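Local coordinates for eukaryotic translation initiation factor 4E type 5 (Leishmania major, PDB 7KCJ), which probably binds the 7-methylguanosine cap of messenger RNA and acts in translation initiation, at residues P67-L72 with L139-R144; M100-K105 with S150-V155; W18-L23 with S76-A81. All coordinates share one frame; numbering follows the deposited sequence.

Contact 1: P67-L72 with L139-R144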
loop_
_atom_site.group_PDB
_atom_site.type_symbol
_atom_site.label_atom_id
_atom_site.label_comp_id
_atom_site.label_asym_id
_atom_site.label_seq_id
_atom_site.Cartn_x
_atom_site.Cartn_y
_atom_site.Cartn_z
ATOM N N PRO A 67 3.449 5.097 14.428
ATOM C CA PRO A 67 4.478 6.080 14.028
ATOM C C PRO A 67 4.288 6.443 12.541
ATOM O O PRO A 67 3.539 5.761 11.808
ATOM C CB PRO A 67 5.793 5.300 14.197
ATOM C CG PRO A 67 5.445 4.140 15.124
ATOM C CD PRO A 67 4.040 3.792 14.755
ATOM N N LYS A 68 4.955 7.508 12.063
ATOM C CA LYS A 68 4.873 7.875 10.628
ATOM C C LYS A 68 5.352 6.696 9.761
ATOM O O LYS A 68 6.174 5.915 10.233
ATOM C CB LYS A 68 5.692 9.131 10.335
ATOM C CG LYS A 68 5.132 10.361 11.037
ATOM C CD LYS A 68 5.880 11.611 10.647
ATOM C CE LYS A 68 5.014 12.855 10.742
ATOM N NZ LYS A 68 3.986 12.897 9.658
ATOM N N VAL A 69 4.789 6.500 8.549
ATOM C CA VAL A 69 5.156 5.367 7.691
ATOM C C VAL A 69 6.672 5.167 7.544
ATOM O O VAL A 69 7.135 4.038 7.699
ATOM C CB VAL A 69 4.469 5.424 6.306
ATOM C CG1 VAL A 69 4.983 4.304 5.405
ATOM C CG2 VAL A 69 2.962 5.330 6.456
ATOM N N HIS A 70 7.439 6.252 7.298
ATOM C CA HIS A 70 8.895 6.135 7.159
ATOM C C HIS A 70 9.579 5.616 8.414
ATOM O O HIS A 70 10.674 5.055 8.335
ATOM C CB HIS A 70 9.532 7.446 6.676
ATOM C CG HIS A 70 9.280 8.637 7.557
ATOM N ND1 HIS A 70 10.231 9.076 8.473
ATOM C CD2 HIS A 70 8.211 9.462 7.610
ATOM C CE1 HIS A 70 9.703 10.141 9.055
ATOM N NE2 HIS A 70 8.487 10.406 8.578
ATOM N N GLN A 71 8.922 5.731 9.562
ATOM C CA GLN A 71 9.429 5.238 10.841
ATOM C C GLN A 71 8.984 3.861 11.205
ATOM O O GLN A 71 9.399 3.381 12.261
ATOM C CB GLN A 71 9.064 6.186 11.983
ATOM C CG GLN A 71 9.835 7.478 11.955
ATOM C CD GLN A 71 11.348 7.199 11.916
ATOM O OE1 GLN A 71 11.911 6.421 12.722
ATOM N NE2 GLN A 71 12.028 7.777 10.931
ATOM N N LEU A 72 8.129 3.208 10.385
ATOM C CA LEU A 72 7.653 1.870 10.705
ATOM C C LEU A 72 8.756 0.812 10.736
ATOM O O LEU A 72 8.624 -0.182 11.461
ATOM C CB LEU A 72 6.508 1.446 9.780
ATOM C CG LEU A 72 5.186 2.202 10.012
ATOM C CD1 LEU A 72 4.137 1.748 9.011
ATOM C CD2 LEU A 72 4.683 2.003 11.436
ATOM N N LEU A 139 -3.386 -2.714 -0.853
ATOM C CA LEU A 139 -2.439 -1.630 -0.778
ATOM C C LEU A 139 -1.414 -2.013 0.283
ATOM O O LEU A 139 -1.795 -2.357 1.396
ATOM C CB LEU A 139 -3.192 -0.372 -0.356
ATOM C CG LEU A 139 -2.549 0.967 -0.615
ATOM C CD1 LEU A 139 -2.305 1.184 -2.089
ATOM C CD2 LEU A 139 -3.483 2.054 -0.125
ATOM N N ARG A 140 -0.118 -2.003 -0.067
ATOM C CA ARG A 140 0.945 -2.354 0.862
ATOM C C ARG A 140 1.908 -1.181 0.968
ATOM O O ARG A 140 2.397 -0.697 -0.036
ATOM C CB ARG A 140 1.672 -3.623 0.403
ATOM C CG ARG A 140 0.731 -4.703 -0.127
ATOM C CD ARG A 140 1.124 -6.077 0.323
ATOM N NE ARG A 140 2.327 -6.541 -0.353
ATOM C CZ ARG A 140 3.101 -7.528 0.085
ATOM N NH1 ARG A 140 2.816 -8.149 1.224
ATOM N NH2 ARG A 140 4.167 -7.903 -0.612
ATOM N N ILE A 141 2.140 -0.684 2.173
ATOM C CA ILE A 141 3.030 0.452 2.397
ATOM C C ILE A 141 4.283 0.000 3.136
ATOM O O ILE A 141 4.171 -0.597 4.201
ATOM C CB ILE A 141 2.296 1.603 3.101
ATOM C CG1 ILE A 141 0.962 1.920 2.427
ATOM C CG2 ILE A 141 3.151 2.829 3.150
ATOM C CD1 ILE A 141 0.116 2.930 3.257
ATOM N N ALA A 142 5.457 0.156 2.512
ATOM C CA ALA A 142 6.713 -0.286 3.102
ATOM C C ALA A 142 7.669 0.847 3.415
ATOM O O ALA A 142 8.057 1.582 2.504
ATOM C CB ALA A 142 7.397 -1.275 2.182
ATOM N N ALA A 143 8.113 0.953 4.672
ATOM C CA ALA A 143 9.111 1.968 5.040
ATOM C C ALA A 143 10.458 1.556 4.440
ATOM O O ALA A 143 10.930 0.437 4.691
ATOM C CB ALA A 143 9.253 2.039 6.555
ATOM N N ARG A 144 11.083 2.446 3.658
ATOM C CA ARG A 144 12.387 2.152 3.072
ATOM C C ARG A 144 13.416 3.291 3.334
ATOM O O ARG A 144 13.949 3.864 2.375
ATOM C CB ARG A 144 12.229 1.900 1.563
ATOM C CG ARG A 144 11.346 0.699 1.241
ATOM C CD ARG A 144 11.848 -0.072 0.041
ATOM N NE ARG A 144 12.124 -1.465 0.384
ATOM C CZ ARG A 144 13.326 -2.032 0.316
ATOM N NH1 ARG A 144 14.378 -1.328 -0.087
ATOM N NH2 ARG A 144 13.486 -3.306 0.657
#
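The flat peptide joining Val69 to His70 meets the strand through its oxygen: the methyl of Ala143 lies beyond Val69 O, with CB 3.1 Å from it and displaced toward one side of the peptide plane. On the other side of that plane stands Leu72 N, which donates a backbone bond of 3.0 Å to the same Val69 O. The next carbonyl along, His70 O, comes within 3.8 Å of Ala143 CB, so a single methyl is set against two successive carbonyl oxygens. The imidazole of His70 leads away from the strand instead, and a weak bond from Gln71 NE2 reaches its ND1.

The example illustrates how a loop can pack against the end of a strand without pairing to it. No hydrogen bond crosses between 67-72 and 139-144. The loop follows helix 56-64 and coils through two successive backbone bonds, Gln71 N to Lys68 O being the other, while 139-143 is a strand in the middle of the curved antiparallel sheet of the eIF4E fold. Val69 and Ile141 both also touch Leu113 of helix 108-121, which places their contact on the helix-backed side of that sheet.

There the two branched side chains cross at about a right angle. Val69 CG1, anti to the backbone N (chi1 175°), comes to 3.3 Å from Ile141 CG2, tighter than usual for two methyl groups; Val69 CG2 remains at 4.1 Å from that Ile141 CG2. Ile141 CG2 is therefore the branch that meets both prongs of the valine. Beside them the apolar packing is looser, Leu72 CB approaching Ala143 CB at 4.3 Å, while Leu72 also touches Leu78 on the neighbouring strand 77-82.

Contact 2: M100-K105 with S150-V155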
loop_
_atom_site.group_PDB
_atom_site.type_symbol
_atom_site.label_atom_id
_atom_site.label_comp_id
_atom_site.label_asym_id
_atom_site.label_seq_id
_atom_site.Cartn_x
_atom_site.Cartn_y
_atom_site.Cartn_z
ATOM N N MET A 100 4.096 0.019 -8.481
ATOM C CA MET A 100 4.956 0.447 -7.376
ATOM C C MET A 100 5.201 1.920 -7.496
ATOM O O MET A 100 5.555 2.400 -8.573
ATOM C CB MET A 100 6.320 -0.265 -7.372
ATOM C CG MET A 100 6.255 -1.744 -7.591
ATOM S SD MET A 100 5.271 -2.747 -6.517
ATOM C CE MET A 100 6.462 -2.958 -5.178
ATOM N N ILE A 101 4.978 2.648 -6.410
ATOM C CA ILE A 101 5.220 4.084 -6.347
ATOM C C ILE A 101 6.235 4.332 -5.236
ATOM O O ILE A 101 5.917 4.104 -4.065
ATOM C CB ILE A 101 3.901 4.841 -6.057
ATOM C CG1 ILE A 101 2.830 4.527 -7.109
ATOM C CG2 ILE A 101 4.132 6.342 -5.971
ATOM C CD1 ILE A 101 1.508 4.497 -6.581
ATOM N N ASN A 102 7.442 4.790 -5.583
ATOM C CA ASN A 102 8.453 5.128 -4.567
ATOM C C ASN A 102 8.400 6.619 -4.277
ATOM O O ASN A 102 8.439 7.415 -5.207
ATOM C CB ASN A 102 9.847 4.747 -5.021
ATOM C CG ASN A 102 10.012 3.254 -5.143
ATOM O OD1 ASN A 102 10.232 2.563 -4.144
ATOM N ND2 ASN A 102 9.902 2.730 -6.353
ATOM N N LEU A 103 8.261 6.998 -3.005
ATOM C CA LEU A 103 8.143 8.398 -2.611
ATOM C C LEU A 103 9.393 8.706 -1.809
ATOM O O LEU A 103 9.565 8.145 -0.735
ATOM C CB LEU A 103 6.876 8.586 -1.756
ATOM C CG LEU A 103 5.581 8.152 -2.408
ATOM C CD1 LEU A 103 4.410 8.166 -1.404
ATOM C CD2 LEU A 103 5.286 9.008 -3.672
ATOM N N LEU A 104 10.287 9.542 -2.346
ATOM C CA LEU A 104 11.579 9.806 -1.729
ATOM C C LEU A 104 11.604 10.767 -0.541
ATOM O O LEU A 104 12.352 10.517 0.397
ATOM C CB LEU A 104 12.593 10.320 -2.783
ATOM C CG LEU A 104 12.875 9.478 -4.042
ATOM C CD1 LEU A 104 14.139 9.945 -4.720
ATOM C CD2 LEU A 104 13.049 8.018 -3.726
ATOM N N LYS A 105 10.896 11.901 -0.605
ATOM C CA LYS A 105 11.011 12.920 0.445
ATOM C C LYS A 105 9.802 13.856 0.541
ATOM O O LYS A 105 9.034 13.942 -0.408
ATOM C CB LYS A 105 12.275 13.753 0.144
ATOM C CG LYS A 105 12.235 14.425 -1.216
ATOM C CD LYS A 105 13.496 15.213 -1.484
ATOM C CE LYS A 105 13.654 15.521 -2.949
ATOM N NZ LYS A 105 14.867 16.330 -3.221
ATOM N N SER A 150 15.918 9.705 4.279
ATOM C CA SER A 150 15.420 9.172 5.535
ATOM C C SER A 150 13.883 9.009 5.621
ATOM O O SER A 150 13.409 8.230 6.446
ATOM C CB SER A 150 15.943 10.013 6.686
ATOM O OG SER A 150 15.389 11.318 6.630
ATOM N N GLU A 151 13.104 9.724 4.796
ATOM C CA GLU A 151 11.647 9.558 4.835
ATOM C C GLU A 151 11.099 8.764 3.654
ATOM O O GLU A 151 9.897 8.736 3.455
ATOM C CB GLU A 151 10.926 10.896 4.997
ATOM C CG GLU A 151 11.407 11.647 6.227
ATOM C CD GLU A 151 10.642 12.906 6.580
ATOM O OE1 GLU A 151 9.486 13.050 6.127
ATOM O OE2 GLU A 151 11.202 13.743 7.320
ATOM N N GLN A 152 11.958 8.081 2.904
ATOM C CA GLN A 152 11.541 7.304 1.750
ATOM C C GLN A 152 10.616 6.146 2.102
ATOM O O GLN A 152 10.868 5.431 3.075
ATOM C CB GLN A 152 12.754 6.768 0.996
ATOM C CG GLN A 152 12.386 6.100 -0.324
ATOM C CD GLN A 152 13.578 5.499 -1.033
ATOM O OE1 GLN A 152 14.734 5.537 -0.537
ATOM N NE2 GLN A 152 13.309 4.898 -2.196
ATOM N N ILE A 153 9.523 5.993 1.332
ATOM C CA ILE A 153 8.567 4.896 1.456
ATOM C C ILE A 153 8.210 4.336 0.063
ATOM O O ILE A 153 8.432 4.982 -0.958
ATOM C CB ILE A 153 7.287 5.288 2.254
ATOM C CG1 ILE A 153 6.410 6.306 1.479
ATOM C CG2 ILE A 153 7.632 5.804 3.636
ATOM C CD1 ILE A 153 5.134 6.724 2.199
ATOM N N ARG A 154 7.662 3.113 0.029
ATOM C CA ARG A 154 7.170 2.522 -1.212
ATOM C C ARG A 154 5.739 2.092 -1.037
ATOM O O ARG A 154 5.435 1.392 -0.080
ATOM C CB ARG A 154 7.996 1.309 -1.652
ATOM C CG ARG A 154 7.519 0.791 -3.023
ATOM C CD ARG A 154 8.096 -0.547 -3.403
ATOM N NE ARG A 154 9.549 -0.580 -3.406
ATOM C CZ ARG A 154 10.266 -1.695 -3.538
ATOM N NH1 ARG A 154 9.661 -2.876 -3.645
ATOM N NH2 ARG A 154 11.593 -1.641 -3.528
ATOM N N VAL A 155 4.868 2.478 -1.954
ATOM C CA VAL A 155 3.485 2.046 -1.940
ATOM C C VAL A 155 3.315 1.047 -3.081
ATOM O O VAL A 155 3.719 1.313 -4.216
ATOM C CB VAL A 155 2.491 3.219 -2.047
ATOM C CG1 VAL A 155 1.048 2.710 -1.932
ATOM C CG2 VAL A 155 2.766 4.272 -0.982
HETATM O O HOH W 1 13.612 11.688 2.624
#
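Leu103 O takes two neighbouring donors from the opposite backbone: the N-H of Ile153, with Ile153 N at 3.0 Å from Leu103 O, and, more weakly, the CA-H of Gln152, with Gln152 CA at 3.3 Å from the same oxygen. The return bond, Leu103 N to Ile153 O, measures 2.9 Å and is nearly straight (173°). A second reciprocal pair joins Ile101 to Val155, and between these hydrogen-bonded pairs Asn102 faces Arg154 as a non-hydrogen-bonded pair.

On that face the two polar side chains run side by side. Arg154 NE donates to Asn102 OD1 at 3.3 Å, a long bond bent to 144° at the hydrogen, and the amide and guanidinium planes stand 82° apart. The other end of the amide is held too, since Asn102 ND2 bonds Asn187 OD1 on the next strand. The arginine is also met from the residue two before Asn102: Met100, its chain bent at both chi2 and chi3, brings CE to 3.4 Å from Arg154 CD.

The face opposite Asn102 and Arg154 is apolar. Leu103 CD1 packs on Ile153 CD1 at 3.9 Å, and Ile101, Leu103 and Val155 reach helix 108-121 behind the sheet. Past the strand ends, Leu104 CD2 lies alongside the extended Gln152, 3.5 Å from Gln152 NE2, and a water donates to Leu104 O while accepting from Glu151 N, continuing the ladder where direct pairing stops. Here the pair turns Asn102 and Arg154 to one face and aliphatic residues to the helices on the other, in keeping with the eIF4E fold, an antiparallel sheet backed by helices on one side.

Contact 3: W18-L23 with S76-A81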
loop_
_atom_site.group_PDB
_atom_site.type_symbol
_atom_site.label_atom_id
_atom_site.label_comp_id
_atom_site.label_asym_id
_atom_site.label_seq_id
_atom_site.Cartn_x
_atom_site.Cartn_y
_atom_site.Cartn_z
ATOM N N TRP A 18 -12.020 -2.211 4.471
ATOM C CA TRP A 18 -10.641 -2.626 4.281
ATOM C C TRP A 18 -10.081 -3.074 5.625
ATOM O O TRP A 18 -10.296 -2.390 6.622
ATOM C CB TRP A 18 -9.814 -1.437 3.726
ATOM C CG TRP A 18 -10.329 -0.931 2.401
ATOM C CD1 TRP A 18 -11.468 -0.208 2.181
ATOM C CD2 TRP A 18 -9.729 -1.140 1.110
ATOM N NE1 TRP A 18 -11.616 0.044 0.832
ATOM C CE2 TRP A 18 -10.578 -0.544 0.151
ATOM C CE3 TRP A 18 -8.547 -1.742 0.677
ATOM C CZ2 TRP A 18 -10.282 -0.554 -1.216
ATOM C CZ3 TRP A 18 -8.271 -1.779 -0.683
ATOM C CH2 TRP A 18 -9.128 -1.183 -1.608
ATOM N N PHE A 19 -9.394 -4.220 5.669
ATOM C CA PHE A 19 -8.768 -4.680 6.902
ATOM C C PHE A 19 -7.314 -4.222 6.944
ATOM O O PHE A 19 -6.571 -4.404 5.980
ATOM C CB PHE A 19 -8.853 -6.197 7.067
ATOM C CG PHE A 19 -8.583 -6.628 8.486
ATOM C CD1 PHE A 19 -9.579 -6.578 9.442
ATOM C CD2 PHE A 19 -7.322 -7.047 8.876
ATOM C CE1 PHE A 19 -9.326 -6.957 10.760
ATOM C CE2 PHE A 19 -7.073 -7.426 10.191
ATOM C CZ PHE A 19 -8.072 -7.374 11.123
ATOM N N VAL A 20 -6.908 -3.639 8.068
ATOM C CA VAL A 20 -5.561 -3.107 8.241
ATOM C C VAL A 20 -4.748 -4.045 9.131
ATOM O O VAL A 20 -5.232 -4.501 10.169
ATOM C CB VAL A 20 -5.582 -1.669 8.825
ATOM C CG1 VAL A 20 -4.203 -1.032 8.749
ATOM C CG2 VAL A 20 -6.609 -0.789 8.112
ATOM N N SER A 21 -3.534 -4.358 8.711
ATOM C CA SER A 21 -2.641 -5.209 9.486
ATOM C C SER A 21 -1.195 -4.754 9.318
ATOM O O SER A 21 -0.843 -4.117 8.323
ATOM C CB SER A 21 -2.813 -6.673 9.108
ATOM O OG SER A 21 -2.464 -6.826 7.749
ATOM N N PHE A 22 -0.361 -5.061 10.298
ATOM C CA PHE A 22 1.032 -4.642 10.274
ATOM C C PHE A 22 1.946 -5.849 10.354
ATOM O O PHE A 22 1.877 -6.590 11.325
ATOM C CB PHE A 22 1.289 -3.680 11.443
ATOM C CG PHE A 22 2.740 -3.350 11.682
ATOM C CD1 PHE A 22 3.443 -2.565 10.789
ATOM C CD2 PHE A 22 3.392 -3.814 12.801
ATOM C CE1 PHE A 22 4.767 -2.262 11.009
ATOM C CE2 PHE A 22 4.718 -3.501 13.022
ATOM C CZ PHE A 22 5.396 -2.738 12.123
ATOM N N LEU A 23 2.822 -6.030 9.384
ATOM C CA LEU A 23 3.778 -7.136 9.391
ATOM C C LEU A 23 5.182 -6.584 9.592
ATOM O O LEU A 23 5.704 -5.902 8.720
ATOM C CB LEU A 23 3.700 -7.939 8.081
ATOM C CG LEU A 23 4.765 -9.070 7.857
ATOM C CD1 LEU A 23 4.829 -10.020 9.009
ATOM C CD2 LEU A 23 4.463 -9.885 6.624
ATOM N N SER A 76 9.395 -3.877 7.204
ATOM C CA SER A 76 8.005 -4.001 7.607
ATOM C C SER A 76 7.032 -3.624 6.466
ATOM O O SER A 76 7.430 -3.062 5.440
ATOM C CB SER A 76 7.721 -3.187 8.876
ATOM O OG SER A 76 7.543 -1.814 8.574
ATOM N N THR A 77 5.748 -3.935 6.660
ATOM C CA THR A 77 4.708 -3.647 5.688
ATOM C C THR A 77 3.406 -3.357 6.407
ATOM O O THR A 77 2.989 -4.133 7.266
ATOM C CB THR A 77 4.506 -4.817 4.693
ATOM O OG1 THR A 77 5.756 -5.351 4.276
ATOM C CG2 THR A 77 3.716 -4.411 3.483
ATOM N N LEU A 78 2.767 -2.244 6.075
ATOM C CA LEU A 78 1.445 -1.881 6.576
ATOM C C LEU A 78 0.513 -2.286 5.441
ATOM O O LEU A 78 0.711 -1.844 4.323
ATOM C CB LEU A 78 1.337 -0.385 6.868
ATOM C CG LEU A 78 -0.029 0.083 7.359
ATOM C CD1 LEU A 78 -0.371 -0.557 8.702
ATOM C CD2 LEU A 78 -0.072 1.626 7.475
ATOM N N ILE A 79 -0.423 -3.185 5.689
ATOM C CA ILE A 79 -1.279 -3.756 4.644
ATOM C C ILE A 79 -2.756 -3.373 4.767
ATOM O O ILE A 79 -3.310 -3.410 5.867
ATOM C CB ILE A 79 -1.103 -5.295 4.713
ATOM C CG1 ILE A 79 0.392 -5.706 4.533
ATOM C CG2 ILE A 79 -2.020 -6.038 3.725
ATOM C CD1 ILE A 79 0.703 -7.241 4.846
ATOM N N PHE A 80 -3.402 -3.035 3.639
ATOM C CA PHE A 80 -4.830 -2.725 3.583
ATOM C C PHE A 80 -5.441 -3.674 2.556
ATOM O O PHE A 80 -5.038 -3.644 1.383
ATOM C CB PHE A 80 -5.083 -1.271 3.134
ATOM C CG PHE A 80 -4.468 -0.212 4.018
ATOM C CD1 PHE A 80 -3.121 0.090 3.929
ATOM C CD2 PHE A 80 -5.242 0.491 4.926
ATOM C CE1 PHE A 80 -2.560 1.058 4.744
ATOM C CE2 PHE A 80 -4.676 1.451 5.744
ATOM C CZ PHE A 80 -3.345 1.740 5.641
ATOM N N ALA A 81 -6.415 -4.505 2.968
ATOM C CA ALA A 81 -7.044 -5.427 2.025
ATOM C C ALA A 81 -8.542 -5.257 2.026
ATOM O O ALA A 81 -9.162 -5.363 3.082
ATOM C CB ALA A 81 -6.687 -6.872 2.345
HETATM O O HOH W 2 7.205 -7.390 6.172
#
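Val20 and Phe80 lie side by side and point the same way, with both valine methyls on one side of the ring: Val20 CG1 sits over the face, while Val20 CG2 is 3.7 Å from Phe80 CD2. Val20 CG1 also meets Leu78 CD1 at 3.9 Å, these two side chains crossing obliquely. Leu78 CD1 reaches across to the backbone of 18-23 as well, 3.6 Å from Ser21 O.

This aliphatic-aromatic row faces helix 56-64, where Phe80 touches Leu59 and Met63. It is one face of an antiparallel pair in the eIF4E sheet, tied by six backbone bonds between Phe19 and Ala81, Ser21 and Ile79, and Leu23 and Thr77.

At one end Trp18 presents its ring edge to Phe80 O, with Trp18 CE3 4.1 Å from that oxygen; its indole NE1 is turned to Arg15 O. At the other, Phe22 CG is anti to the backbone N (chi1 170°), and its ring brings CE1 to 3.7 Å from Ser76 OG, a hydroxyl bonded to Gly73 O. On the reverse face Ser21 OG lies between the backbone N and carbonyl carbon (chi1 62°), 3.7 Å from Ile79 CB.

How the contacts relate
All three contacts reach one antiparallel sheet, in which strand 136-143 of contact 1 runs between strand 77-82 of contact 3 and strand 153-159 of contact 2. Contact 1 therefore touches both others, through probable backbone bonds such as Ile141 N to Leu78 O and Ala142 N to Arg154 O, whereas contacts 2 and 3 have centres about 17 Å apart and do not touch. Contacts 1 and 3 are buried; contact 2 is only partly so. Their chemistry follows: contact 1 packs a loop on a strand by aliphatic and carbonyl contacts, with no hydrogen bond; contact 3 is a ladder with an aromatic, helix-facing row; contact 2 is a ladder that adds an arginine-asparagine bond and a bridging water.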